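Local atomic coordinates of 5-dehydro-2-deoxygluconokinase (Bacillus halodurans C-125, PDB entry 2QCV), a protein that probably phosphorylates 5-dehydro-2-deoxy-D-gluconate with ATP to its 6-phospho form, a step in the breakdown of myo-inositol to acetyl-CoA. Residues A[22-27]-A[101-106]; A[129-134]-A[162-167]; A[169-174]-A[199-204]; A[277-282]-A[291-296]; A[300-305]-A[317-322]. One frame throughout, in Å; residues are numbered along the deposited sequence.

Contact 1: A[22-27]-A[101-106]; sequences IDLNAV and LAFTEI
The ring of F103 carries the methyl CD1 of L24 on one face, 3.6 Å above its plane and offset toward the rim. This is a CH-pi contact, with L24 CD1 4.0 Å from the centroid of the F103 ring. F103 meets two other rings edge-to-face, F39 of the same chain and H72 of the second subunit. A second flat group is the amide of N25, whose ND2 donates to T104 OG1 with that oxygen close to the amide plane. T104 OG1 accepts a second bond, from A26 N at 3.3 Å. The chi1 of T104, 61°, sets OG1 between the backbone N and the carbonyl carbon, the crowded position. The hydroxyl takes the N-H of A26, which a continuing parallel ladder would give to T104 O; that buried carbonyl has no partner in the model.

Before that point the strands pair in parallel: A102 N donates to I22 O, L24 N to A102 O at 2.8 Å and almost straight (178°), and T104 N to L24 O. I22, L24, L101 and F103 share one face of the sheet, where I22 CB touches L101 CD2 at 3.7 Å; D23 and A102 lie on the other, and the A102 methyl comes to 3.4 Å from D23 OD1. Branched and aromatic apolar residues suit the first face because the second subunit packs there, its F103 on L24 and its L101 on L101. This central parallel pair in a four-stranded sheet is consistent with the lid of PfkB sugar kinases, which in ribokinase-like dimers meets its partner lid as a beta-clasp.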
# COMPACT_ATOMS: atom_id res chain seq x y z
N ILE A 22 -18.81 7.21 12.92
CA ILE A 22 -19.20 6.94 14.30
C ILE A 22 -18.38 7.78 15.25
O ILE A 22 -17.15 7.77 15.22
CB ILE A 22 -19.00 5.47 14.65
CG1 ILE A 22 -19.88 4.59 13.73
CG2 ILE A 22 -19.34 5.18 16.18
CD1 ILE A 22 -21.37 4.85 13.94
N ASP A 23 -19.08 8.48 16.14
CA ASP A 23 -18.46 9.11 17.29
C ASP A 23 -18.75 8.23 18.52
O ASP A 23 -19.87 7.75 18.73
CB ASP A 23 -19.02 10.50 17.52
CG ASP A 23 -18.48 11.55 16.56
OD1 ASP A 23 -17.63 11.24 15.70
OD2 ASP A 23 -18.94 12.69 16.68
N LEU A 24 -17.71 8.02 19.30
CA LEU A 24 -17.79 7.27 20.55
C LEU A 24 -17.41 8.27 21.64
O LEU A 24 -16.25 8.58 21.86
CB LEU A 24 -16.90 6.04 20.49
CG LEU A 24 -17.47 4.97 19.52
CD1 LEU A 24 -16.43 4.01 18.98
CD2 LEU A 24 -18.59 4.24 20.18
N ASN A 25 -18.45 8.77 22.29
CA ASN A 25 -18.33 9.78 23.30
C ASN A 25 -18.20 9.23 24.71
O ASN A 25 -19.01 8.45 25.15
CB ASN A 25 -19.55 10.68 23.22
CG ASN A 25 -19.63 11.41 21.90
OD1 ASN A 25 -20.60 11.26 21.16
ND2 ASN A 25 -18.57 12.14 21.56
N ALA A 26 -17.16 9.69 25.38
CA ALA A 26 -16.82 9.32 26.73
C ALA A 26 -17.97 9.59 27.66
O ALA A 26 -18.40 10.75 27.77
CB ALA A 26 -15.60 10.13 27.17
N VAL A 27 -18.45 8.55 28.33
CA VAL A 27 -19.50 8.68 29.33
C VAL A 27 -18.92 9.26 30.63
O VAL A 27 -19.47 10.21 31.19
CB VAL A 27 -20.18 7.33 29.59
CG1 VAL A 27 -21.17 7.42 30.73
CG2 VAL A 27 -20.85 6.85 28.30
N LEU A 101 -13.88 6.26 12.95
CA LEU A 101 -14.27 6.29 14.36
C LEU A 101 -13.59 7.45 15.04
O LEU A 101 -12.37 7.67 14.85
CB LEU A 101 -13.83 5.01 15.11
CG LEU A 101 -14.34 3.66 14.63
CD1 LEU A 101 -13.68 2.49 15.40
CD2 LEU A 101 -15.85 3.61 14.75
N ALA A 102 -14.34 8.18 15.84
CA ALA A 102 -13.76 9.24 16.66
C ALA A 102 -14.06 8.92 18.12
O ALA A 102 -15.20 8.97 18.52
CB ALA A 102 -14.36 10.59 16.25
N PHE A 103 -13.04 8.59 18.90
CA PHE A 103 -13.20 8.45 20.35
C PHE A 103 -12.89 9.80 20.98
O PHE A 103 -11.83 10.39 20.70
CB PHE A 103 -12.22 7.44 20.92
CG PHE A 103 -12.47 6.03 20.50
CD1 PHE A 103 -12.00 5.56 19.28
CD2 PHE A 103 -13.14 5.15 21.36
CE1 PHE A 103 -12.23 4.23 18.91
CE2 PHE A 103 -13.34 3.83 21.00
CZ PHE A 103 -12.92 3.38 19.79
N THR A 104 -13.77 10.28 21.83
CA THR A 104 -13.59 11.65 22.35
C THR A 104 -13.03 11.59 23.74
O THR A 104 -13.43 10.73 24.54
CB THR A 104 -14.89 12.44 22.35
OG1 THR A 104 -15.82 11.76 23.22
CG2 THR A 104 -15.44 12.54 20.94
N GLU A 105 -12.04 12.44 24.00
CA GLU A 105 -11.48 12.60 25.33
C GLU A 105 -11.85 13.99 25.79
O GLU A 105 -11.64 14.95 25.04
CB GLU A 105 -9.95 12.50 25.31
CG GLU A 105 -9.34 12.73 26.67
CD GLU A 105 -7.84 12.57 26.66
OE1 GLU A 105 -7.16 13.53 26.24
OE2 GLU A 105 -7.37 11.47 27.02
N ILE A 106 -12.38 14.09 27.00
CA ILE A 106 -12.68 15.36 27.66
C ILE A 106 -11.91 15.39 28.98
O ILE A 106 -12.36 14.86 29.99
CB ILE A 106 -14.21 15.50 27.91
CG1 ILE A 106 -14.98 15.23 26.61
CG2 ILE A 106 -14.57 16.92 28.39
CD1 ILE A 106 -16.43 14.88 26.84

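Contact 2: A[129-134]-A[162-167]; sequences EEVNEA and IRLAKR
R167 grips the carboxylate of E133 side-on with two nitrogens, one to each oxygen. R167 NH2 donates to E133 OE1 at 2.9 Å and R167 NE to E133 OE2 at 3.0 Å, both bonds nearly straight. The two acceptors lie almost in the guanidinium plane, but the donors meet the oxygens from above the carboxylate plane, since the two flat groups are turned 45° apart. Beneath this salt bridge sits L164: its CD2 presses on E133 CB at 3.7 Å, and its CD1 lies 3.4 Å above the guanidinium plane, toward the rim, so that one leucine pads both charged partners. Its CD2 also reaches V131 CG1 at 4.1 Å, a branched apolar side chain suited to the buried side of the contact.

What positions these groups lies one step further out. E133 is extended, with CG anti to the backbone N, and so spans the gap to the other helix. R167 starts with CG in the crowded position between N and the carbonyl carbon (chi1 75°) and then runs extended, crossing E133 at about a right angle. N168 ND2 donates both to E133 OE2 and to L164 O, tying the carboxylate to the end of the helix that bears the arginine. At the start of the short helix, N132 is the N-cap; its OD1 accepts weakly from A134 N at 2.7 Å. The arrangement is a bidentate salt bridge between helices, packed on a leucine: it fastens the short helix 133-136 to the end of helix 154-167, the connecting helix of a beta-alpha-beta crossover in the ribokinase-like core.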
# COMPACT_ATOMS: atom_id res chain seq x y z
N GLU A 129 -18.20 8.29 -9.94
CA GLU A 129 -19.32 7.54 -10.52
C GLU A 129 -20.50 7.42 -9.55
O GLU A 129 -21.62 7.09 -9.96
CB GLU A 129 -18.87 6.16 -10.97
CG GLU A 129 -18.64 5.21 -9.84
N GLU A 130 -20.29 7.72 -8.27
CA GLU A 130 -21.35 7.63 -7.27
C GLU A 130 -22.02 8.98 -6.97
O GLU A 130 -22.91 9.07 -6.12
CB GLU A 130 -20.77 7.06 -6.00
CG GLU A 130 -20.34 5.62 -6.20
CD GLU A 130 -19.38 5.11 -5.19
OE1 GLU A 130 -18.84 5.90 -4.38
OE2 GLU A 130 -19.13 3.87 -5.21
N VAL A 131 -21.56 10.03 -7.65
CA VAL A 131 -22.10 11.37 -7.54
C VAL A 131 -23.14 11.61 -8.66
O VAL A 131 -22.82 11.59 -9.84
CB VAL A 131 -21.01 12.41 -7.64
CG1 VAL A 131 -21.59 13.83 -7.54
CG2 VAL A 131 -19.98 12.16 -6.56
N ASN A 132 -24.39 11.85 -8.24
CA ASN A 132 -25.55 11.91 -9.13
C ASN A 132 -26.04 13.35 -9.37
O ASN A 132 -26.56 14.01 -8.46
CB ASN A 132 -26.68 11.06 -8.55
CG ASN A 132 -27.83 10.84 -9.53
OD1 ASN A 132 -28.20 11.73 -10.27
ND2 ASN A 132 -28.36 9.62 -9.57
N GLU A 133 -25.92 13.82 -10.60
CA GLU A 133 -26.41 15.16 -10.97
C GLU A 133 -27.89 15.37 -10.73
O GLU A 133 -28.27 16.47 -10.30
CB GLU A 133 -26.04 15.49 -12.42
CG GLU A 133 -26.37 16.89 -12.85
CD GLU A 133 -25.70 17.25 -14.16
OE1 GLU A 133 -25.04 16.34 -14.77
OE2 GLU A 133 -25.78 18.43 -14.53
N ALA A 134 -28.71 14.32 -10.97
CA ALA A 134 -30.16 14.39 -10.78
C ALA A 134 -30.53 14.62 -9.32
O ALA A 134 -31.56 15.22 -9.03
CB ALA A 134 -30.86 13.10 -11.32
N ILE A 162 -19.19 19.67 -7.13
CA ILE A 162 -19.14 21.13 -7.22
C ILE A 162 -19.47 21.57 -8.65
O ILE A 162 -20.31 22.44 -8.86
CB ILE A 162 -17.75 21.68 -6.78
CG1 ILE A 162 -17.55 21.49 -5.27
CG2 ILE A 162 -17.62 23.18 -7.17
CD1 ILE A 162 -16.10 21.59 -4.82
N ARG A 163 -18.86 20.93 -9.65
CA ARG A 163 -19.16 21.23 -11.05
C ARG A 163 -20.65 21.06 -11.40
O ARG A 163 -21.26 21.91 -12.04
CB ARG A 163 -18.31 20.40 -11.97
CG ARG A 163 -18.54 20.74 -13.47
CD ARG A 163 -17.63 19.90 -14.32
NE ARG A 163 -16.21 20.20 -14.13
CZ ARG A 163 -15.58 21.25 -14.65
NH1 ARG A 163 -16.25 22.16 -15.36
NH2 ARG A 163 -14.31 21.43 -14.40
N LEU A 164 -21.22 19.95 -10.98
CA LEU A 164 -22.61 19.64 -11.21
C LEU A 164 -23.51 20.62 -10.50
O LEU A 164 -24.49 21.11 -11.08
CB LEU A 164 -22.89 18.18 -10.75
CG LEU A 164 -22.62 17.07 -11.75
CD1 LEU A 164 -21.30 17.24 -12.48
CD2 LEU A 164 -22.68 15.74 -11.00
N ALA A 165 -23.17 20.98 -9.25
CA ALA A 165 -23.93 22.01 -8.52
C ALA A 165 -23.94 23.31 -9.30
O ALA A 165 -24.99 23.90 -9.59
CB ALA A 165 -23.34 22.22 -7.08
N LYS A 166 -22.77 23.77 -9.68
CA LYS A 166 -22.66 25.07 -10.31
C LYS A 166 -23.47 25.17 -11.60
O LYS A 166 -24.13 26.20 -11.86
CB LYS A 166 -21.20 25.42 -10.56
CG LYS A 166 -20.50 25.85 -9.27
CD LYS A 166 -19.03 25.78 -9.43
CE LYS A 166 -18.45 26.92 -10.24
NZ LYS A 166 -18.39 28.15 -9.45
N ARG A 167 -23.45 24.13 -12.41
CA ARG A 167 -24.15 24.13 -13.67
C ARG A 167 -25.65 23.90 -13.55
O ARG A 167 -26.35 24.10 -14.51
CB ARG A 167 -23.54 23.19 -14.65
CG ARG A 167 -23.78 21.73 -14.44
CD ARG A 167 -22.86 20.97 -15.38
NE ARG A 167 -23.12 19.54 -15.38
CZ ARG A 167 -22.20 18.63 -15.70
NH1 ARG A 167 -20.96 18.99 -16.04
NH2 ARG A 167 -22.52 17.36 -15.65

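Contact 3: A[169-174]-A[199-204]; sequences DVKVVF and QSDIVI
D201 OD2 is held twice: V172 N donates to it at 2.8 Å in a nearly straight bond (174°) that uses the anti lone pair of OD2, and a water donates to it at 2.7 Å while donating also to V170 O. The site lies where two neighbouring parallel strands of a beta-alpha-beta unit begin, strand 171-175 and strand 202-206, with helix 186-199 between them in sequence. A short acidic side chain suits the turn out of that helix, because it can accept the N-H of V172 where the second strand has not yet formed; an alanine here would take OD2 from V172 N and the water, and would probably loosen the start of the pairing. V172 O in turn accepts from D201 N and I202 N.

The regular parallel ladder follows, F174 N to I202 O and I204 N to F174 O. Beta-branched residues fill it well: V173 CG2 lies 4.0 Å from I202 CD1 on one face, with V173 CG1 equally far from I204 CD1. K171 runs its aliphatic stem along the pair, CD against I202 CD1 at 3.7 Å, while its NZ forms a salt bridge with E235. On the face of F174 and V203, S200 gives its hydroxyl to a bond with V196 O, and the same OG rests 3.4 Å from F174 CB.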
# COMPACT_ATOMS: atom_id res chain seq x y z
N ASP A 169 -27.30 25.61 -10.94
CA ASP A 169 -27.70 26.75 -10.14
C ASP A 169 -27.97 26.34 -8.70
O ASP A 169 -28.91 26.80 -8.06
CB ASP A 169 -28.92 27.43 -10.80
CG ASP A 169 -29.19 28.78 -10.26
OD1 ASP A 169 -28.21 29.45 -9.86
OD2 ASP A 169 -30.38 29.18 -10.23
N VAL A 170 -27.13 25.43 -8.21
CA VAL A 170 -27.13 24.98 -6.83
C VAL A 170 -25.96 25.72 -6.16
O VAL A 170 -24.82 25.65 -6.61
CB VAL A 170 -26.94 23.47 -6.74
CG1 VAL A 170 -26.87 23.03 -5.28
CG2 VAL A 170 -28.09 22.75 -7.47
N LYS A 171 -26.26 26.45 -5.09
CA LYS A 171 -25.25 27.25 -4.39
C LYS A 171 -24.25 26.32 -3.66
O LYS A 171 -24.66 25.43 -2.92
CB LYS A 171 -25.92 28.16 -3.38
CG LYS A 171 -25.04 29.28 -2.85
CD LYS A 171 -25.85 30.45 -2.22
CE LYS A 171 -26.85 31.20 -3.16
NZ LYS A 171 -26.24 32.02 -4.28
N VAL A 172 -22.95 26.57 -3.86
CA VAL A 172 -21.87 25.73 -3.29
C VAL A 172 -21.36 26.42 -2.04
O VAL A 172 -20.91 27.57 -2.10
CB VAL A 172 -20.73 25.47 -4.30
CG1 VAL A 172 -19.51 24.72 -3.65
CG2 VAL A 172 -21.29 24.67 -5.52
N VAL A 173 -21.54 25.72 -0.92
CA VAL A 173 -21.11 26.18 0.37
C VAL A 173 -19.94 25.33 0.84
O VAL A 173 -20.05 24.08 0.99
CB VAL A 173 -22.26 26.14 1.43
CG1 VAL A 173 -21.74 26.69 2.78
CG2 VAL A 173 -23.54 26.86 0.97
N PHE A 174 -18.80 25.97 1.05
CA PHE A 174 -17.57 25.26 1.41
C PHE A 174 -17.29 25.52 2.89
O PHE A 174 -17.00 26.65 3.28
CB PHE A 174 -16.41 25.76 0.53
CG PHE A 174 -15.09 25.03 0.72
CD1 PHE A 174 -15.00 23.70 1.17
CD2 PHE A 174 -13.90 25.70 0.42
CE1 PHE A 174 -13.75 23.09 1.29
CE2 PHE A 174 -12.66 25.09 0.54
CZ PHE A 174 -12.59 23.81 1.00
N GLN A 199 -13.95 28.30 -6.39
CA GLN A 199 -15.09 27.80 -7.15
C GLN A 199 -16.40 27.97 -6.40
O GLN A 199 -17.48 27.77 -6.97
CB GLN A 199 -15.00 26.28 -7.29
CG GLN A 199 -13.86 25.71 -7.96
CD GLN A 199 -14.17 24.31 -8.39
OE1 GLN A 199 -15.04 24.09 -9.22
NE2 GLN A 199 -13.50 23.34 -7.80
N SER A 200 -16.33 28.27 -5.11
CA SER A 200 -17.51 28.22 -4.23
C SER A 200 -18.24 29.56 -4.15
O SER A 200 -17.66 30.60 -4.42
CB SER A 200 -17.08 27.82 -2.81
OG SER A 200 -16.54 26.52 -2.83
N ASP A 201 -19.51 29.51 -3.74
CA ASP A 201 -20.35 30.70 -3.59
C ASP A 201 -20.28 31.28 -2.17
O ASP A 201 -20.28 32.50 -1.97
CB ASP A 201 -21.77 30.29 -3.96
CG ASP A 201 -21.87 29.84 -5.37
OD1 ASP A 201 -21.48 30.62 -6.25
OD2 ASP A 201 -22.28 28.70 -5.62
N ILE A 202 -20.21 30.38 -1.21
CA ILE A 202 -20.11 30.74 0.21
C ILE A 202 -19.01 29.91 0.82
O ILE A 202 -18.97 28.69 0.63
CB ILE A 202 -21.45 30.46 0.99
CG1 ILE A 202 -22.63 31.16 0.31
CG2 ILE A 202 -21.29 30.85 2.47
CD1 ILE A 202 -24.03 30.84 0.93
N VAL A 203 -18.12 30.56 1.57
CA VAL A 203 -17.03 29.89 2.26
C VAL A 203 -17.09 30.24 3.73
O VAL A 203 -17.17 31.42 4.08
CB VAL A 203 -15.63 30.27 1.68
CG1 VAL A 203 -14.55 29.38 2.29
CG2 VAL A 203 -15.66 30.12 0.15
N ILE A 204 -17.09 29.20 4.58
CA ILE A 204 -17.23 29.36 6.04
C ILE A 204 -16.08 28.64 6.72
O ILE A 204 -15.87 27.47 6.43
CB ILE A 204 -18.54 28.72 6.56
CG1 ILE A 204 -19.76 29.32 5.84
CG2 ILE A 204 -18.64 28.93 8.07
CD1 ILE A 204 -21.09 28.62 6.17
O HOH W 1 -23.48 27.74 -7.80

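Contact 4: A[277-282]-A[291-296]; sequences SAFLYA and TALKYG
This is an apolar helix-helix contact between successive antiparallel helices, 271-284 and 289-305, packed against the large sheet at strands 236-240 and 246-250. The two short segments cross at 150° with axes only 7.1 Å apart, and small residues permit it. A282 CB sits against A292 CA at 3.4 Å, tight for two carbons, and A278 CB meets Y295 O at 3.2 Å. F279 and G296 come within 4.4 Å at their CA atoms, and a CB on G296 would be tight against F279 CB.

F279 and Y295 flank this seam. F279, with CG anti to the backbone N (chi1 176°), extends its ring to A292 and L293, F279 CE1 touching L293 CD2 at 3.7 Å, and reaches the sheet at L236 and V238. An alanine in place of F279 would remove the ring between A292, L293 and the sheet, and would probably loosen the packing of both helices. Y295 lays its ring by A282 CB and meets the Y281 ring edge, Y281 CE2 to Y295 CE2, at 3.9 Å; the hydroxyl of Y295 hydrogen-bonds to E320. Since no hydrogen bond crosses, carbon surface must hold the segments, with alanine and glycine setting the distance.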
# COMPACT_ATOMS: atom_id res chain seq x y z
N SER A 277 -24.95 24.74 10.37
CA SER A 277 -26.36 24.36 10.15
C SER A 277 -27.31 25.51 10.52
O SER A 277 -28.19 25.85 9.75
CB SER A 277 -26.71 23.07 10.90
OG SER A 277 -26.34 23.08 12.25
N ALA A 278 -27.08 26.14 11.67
CA ALA A 278 -27.96 27.23 12.13
C ALA A 278 -27.75 28.51 11.30
O ALA A 278 -28.71 29.24 11.03
CB ALA A 278 -27.78 27.51 13.64
N PHE A 279 -26.51 28.81 10.92
CA PHE A 279 -26.24 29.94 10.05
C PHE A 279 -26.95 29.76 8.70
O PHE A 279 -27.67 30.65 8.23
CB PHE A 279 -24.73 30.09 9.83
CG PHE A 279 -24.36 31.18 8.86
CD1 PHE A 279 -24.17 32.49 9.27
CD2 PHE A 279 -24.17 30.89 7.54
CE1 PHE A 279 -23.84 33.50 8.35
CE2 PHE A 279 -23.84 31.87 6.62
CZ PHE A 279 -23.68 33.19 7.03
N LEU A 280 -26.82 28.56 8.12
CA LEU A 280 -27.50 28.31 6.85
C LEU A 280 -29.01 28.29 6.99
O LEU A 280 -29.72 28.80 6.13
CB LEU A 280 -27.03 27.01 6.21
CG LEU A 280 -25.55 27.01 5.79
CD1 LEU A 280 -25.08 25.56 5.42
CD2 LEU A 280 -25.36 28.01 4.65
N TYR A 281 -29.51 27.69 8.05
CA TYR A 281 -30.95 27.79 8.31
C TYR A 281 -31.43 29.23 8.30
O TYR A 281 -32.46 29.56 7.68
CB TYR A 281 -31.30 27.14 9.64
CG TYR A 281 -32.67 27.50 10.15
CD1 TYR A 281 -33.78 26.75 9.80
CD2 TYR A 281 -32.84 28.57 11.02
CE1 TYR A 281 -35.07 27.08 10.29
CE2 TYR A 281 -34.12 28.93 11.49
CZ TYR A 281 -35.22 28.15 11.14
OH TYR A 281 -36.46 28.48 11.62
N ALA A 282 -30.72 30.11 9.00
CA ALA A 282 -31.13 31.51 9.05
C ALA A 282 -31.12 32.18 7.69
O ALA A 282 -32.03 32.96 7.35
CB ALA A 282 -30.26 32.31 10.06
N THR A 291 -28.25 38.52 11.25
CA THR A 291 -28.97 37.61 12.12
C THR A 291 -28.49 36.16 12.01
O THR A 291 -28.43 35.46 13.02
CB THR A 291 -30.50 37.69 11.91
OG1 THR A 291 -30.94 39.03 12.24
CG2 THR A 291 -31.22 36.69 12.84
N ALA A 292 -28.15 35.72 10.80
CA ALA A 292 -27.62 34.37 10.59
C ALA A 292 -26.38 34.11 11.45
O ALA A 292 -26.21 33.03 11.98
CB ALA A 292 -27.34 34.10 9.10
N LEU A 293 -25.51 35.11 11.58
CA LEU A 293 -24.35 34.99 12.46
C LEU A 293 -24.74 34.69 13.92
O LEU A 293 -24.05 33.91 14.60
CB LEU A 293 -23.47 36.23 12.36
CG LEU A 293 -22.77 36.55 11.04
CD1 LEU A 293 -22.14 37.98 11.10
CD2 LEU A 293 -21.69 35.48 10.67
N LYS A 294 -25.86 35.26 14.38
CA LYS A 294 -26.33 35.01 15.75
C LYS A 294 -26.85 33.59 15.90
O LYS A 294 -26.59 32.91 16.89
CB LYS A 294 -27.44 35.98 16.13
CG LYS A 294 -27.05 37.44 16.04
CD LYS A 294 -28.09 38.38 16.64
CE LYS A 294 -27.82 39.85 16.26
NZ LYS A 294 -26.43 40.25 16.62
N TYR A 295 -27.60 33.13 14.90
CA TYR A 295 -28.06 31.76 14.89
C TYR A 295 -26.90 30.77 14.94
O TYR A 295 -26.98 29.83 15.70
CB TYR A 295 -28.96 31.48 13.68
CG TYR A 295 -30.39 31.87 13.91
CD1 TYR A 295 -30.80 33.22 13.93
CD2 TYR A 295 -31.38 30.89 14.07
CE1 TYR A 295 -32.10 33.56 14.11
CE2 TYR A 295 -32.75 31.25 14.28
CZ TYR A 295 -33.08 32.59 14.29
OH TYR A 295 -34.38 33.00 14.49
N GLY A 296 -25.84 30.98 14.16
CA GLY A 296 -24.72 30.03 14.15
C GLY A 296 -24.03 30.05 15.51
O GLY A 296 -23.72 29.00 16.09

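Contact 5: A[300-305]-A[317-322]; sequences ASIVVS and EEIEAL
E318 is the first residue of 317-322 to touch the other helix, and it does so with its backbone and CB rather than its charge. The methyl CD1 of I302 lies 3.6 Å from E318 O and 3.8 Å from E318 CB, while the carboxylate turns to accept from S315 N through OE1. Glutamate suits this partly exposed place, since its stem can pack while its acid end stays at the border of the contact. I319 comes next: its CG1 meets the same I302 CD1 at 4.0 Å, and the rest of the side chain packs on Y295, A298 and A278. L322, one turn after E318, meets the same isoleucine further up its chain: with CG anti to the backbone N (chi1 -169°), it slides past I302 in the opposite direction, and L322 CD2 reaches I302 CG1 at 4.0 Å and S301 OG at 3.7 Å.

I302 is the central side chain of the contact; with L322 coming in from the other helix, it fills the 10.3 Å between the segment axes. The two short segments cross steeply, at 112°, where the last helix, 316-325, packs across the end of helix 289-305 in the ribokinase-like alpha/beta domain.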
# COMPACT_ATOMS: atom_id res chain seq x y z
N ALA A 300 -23.85 26.90 18.21
CA ALA A 300 -22.53 26.49 18.72
C ALA A 300 -22.43 26.46 20.22
O ALA A 300 -21.92 25.49 20.81
CB ALA A 300 -21.43 27.37 18.16
N SER A 301 -22.92 27.51 20.86
CA SER A 301 -22.92 27.57 22.30
C SER A 301 -23.76 26.45 22.92
O SER A 301 -23.36 25.85 23.89
CB SER A 301 -23.44 28.92 22.78
OG SER A 301 -23.78 28.91 24.16
N ILE A 302 -24.93 26.17 22.37
CA ILE A 302 -25.83 25.19 22.98
C ILE A 302 -25.23 23.80 22.86
O ILE A 302 -25.25 23.00 23.83
CB ILE A 302 -27.21 25.24 22.31
CG1 ILE A 302 -27.89 26.54 22.62
CG2 ILE A 302 -28.10 24.08 22.80
CD1 ILE A 302 -29.07 26.85 21.72
N VAL A 303 -24.68 23.49 21.70
CA VAL A 303 -24.18 22.13 21.47
C VAL A 303 -23.02 21.81 22.40
O VAL A 303 -22.90 20.66 22.86
CB VAL A 303 -23.88 21.86 19.98
CG1 VAL A 303 -22.58 22.47 19.57
CG2 VAL A 303 -23.92 20.36 19.70
N VAL A 304 -22.19 22.80 22.76
CA VAL A 304 -21.03 22.52 23.64
C VAL A 304 -21.37 22.51 25.13
O VAL A 304 -20.54 22.11 25.95
CB VAL A 304 -19.85 23.47 23.37
CG1 VAL A 304 -19.51 23.45 21.91
CG2 VAL A 304 -20.16 24.90 23.83
N SER A 305 -22.59 22.94 25.47
CA SER A 305 -23.00 23.09 26.86
C SER A 305 -24.09 22.08 27.27
O SER A 305 -24.27 21.82 28.46
CB SER A 305 -23.50 24.50 27.11
OG SER A 305 -24.78 24.66 26.55
N GLU A 317 -36.22 26.73 18.79
CA GLU A 317 -36.67 27.37 20.03
C GLU A 317 -35.53 27.64 21.02
O GLU A 317 -35.47 28.72 21.61
CB GLU A 317 -37.74 26.51 20.71
CG GLU A 317 -39.05 26.45 19.93
CD GLU A 317 -39.03 25.55 18.69
OE1 GLU A 317 -38.15 24.66 18.55
OE2 GLU A 317 -39.93 25.76 17.84
N GLU A 318 -34.62 26.67 21.20
CA GLU A 318 -33.49 26.85 22.11
C GLU A 318 -32.56 27.94 21.58
O GLU A 318 -32.09 28.78 22.35
CB GLU A 318 -32.66 25.57 22.26
CG GLU A 318 -33.31 24.53 23.11
CD GLU A 318 -32.57 23.22 23.09
OE1 GLU A 318 -32.06 22.83 22.01
OE2 GLU A 318 -32.49 22.58 24.16
N ILE A 319 -32.28 27.90 20.28
CA ILE A 319 -31.43 28.93 19.64
C ILE A 319 -32.04 30.30 19.84
O ILE A 319 -31.37 31.23 20.27
CB ILE A 319 -31.21 28.64 18.12
CG1 ILE A 319 -30.34 27.40 17.93
CG2 ILE A 319 -30.59 29.87 17.40
CD1 ILE A 319 -30.40 26.75 16.55
N GLU A 320 -33.33 30.44 19.56
CA GLU A 320 -33.99 31.75 19.63
C GLU A 320 -34.09 32.32 21.07
O GLU A 320 -33.91 33.53 21.28
CB GLU A 320 -35.33 31.71 18.91
CG GLU A 320 -35.10 31.63 17.41
CD GLU A 320 -36.34 31.46 16.57
OE1 GLU A 320 -37.42 31.19 17.14
OE2 GLU A 320 -36.22 31.61 15.32
N ALA A 321 -34.31 31.44 22.04
CA ALA A 321 -34.33 31.83 23.43
C ALA A 321 -32.94 32.35 23.87
O ALA A 321 -32.83 33.31 24.65
CB ALA A 321 -34.75 30.64 24.28
N LEU A 322 -31.89 31.71 23.38
CA LEU A 322 -30.52 32.10 23.75
C LEU A 322 -30.20 33.45 23.12
O LEU A 322 -29.59 34.32 23.76
CB LEU A 322 -29.50 31.01 23.36
CG LEU A 322 -28.10 31.22 23.94
CD1 LEU A 322 -28.12 30.97 25.46
CD2 LEU A 322 -27.02 30.36 23.22

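In the fold
Contacts 2 to 5 follow one another through the large alpha/beta domain, whereas contact 1 stands apart in the lid-like sheet, its centre 33 Å from that of contact 2 and 22 Å from that of contact 5. Contacts 2 and 3 join where helix 154-167 hands over to strand 171-175, A165 O to V170 N being 3.0 Å, and K166 NZ reaches Q199 O at 2.7 Å. Contact 3 meets contact 4 through I204 CD1 and F279 CD2, 4.1 Å apart. Contacts 4 and 5 share helix 289-305 and are tied by Y295 OH to E320 OE2, 2.5 Å. In PfkB relatives the active site lies between lid and domain, near the start of the helix corresponding to 271-284.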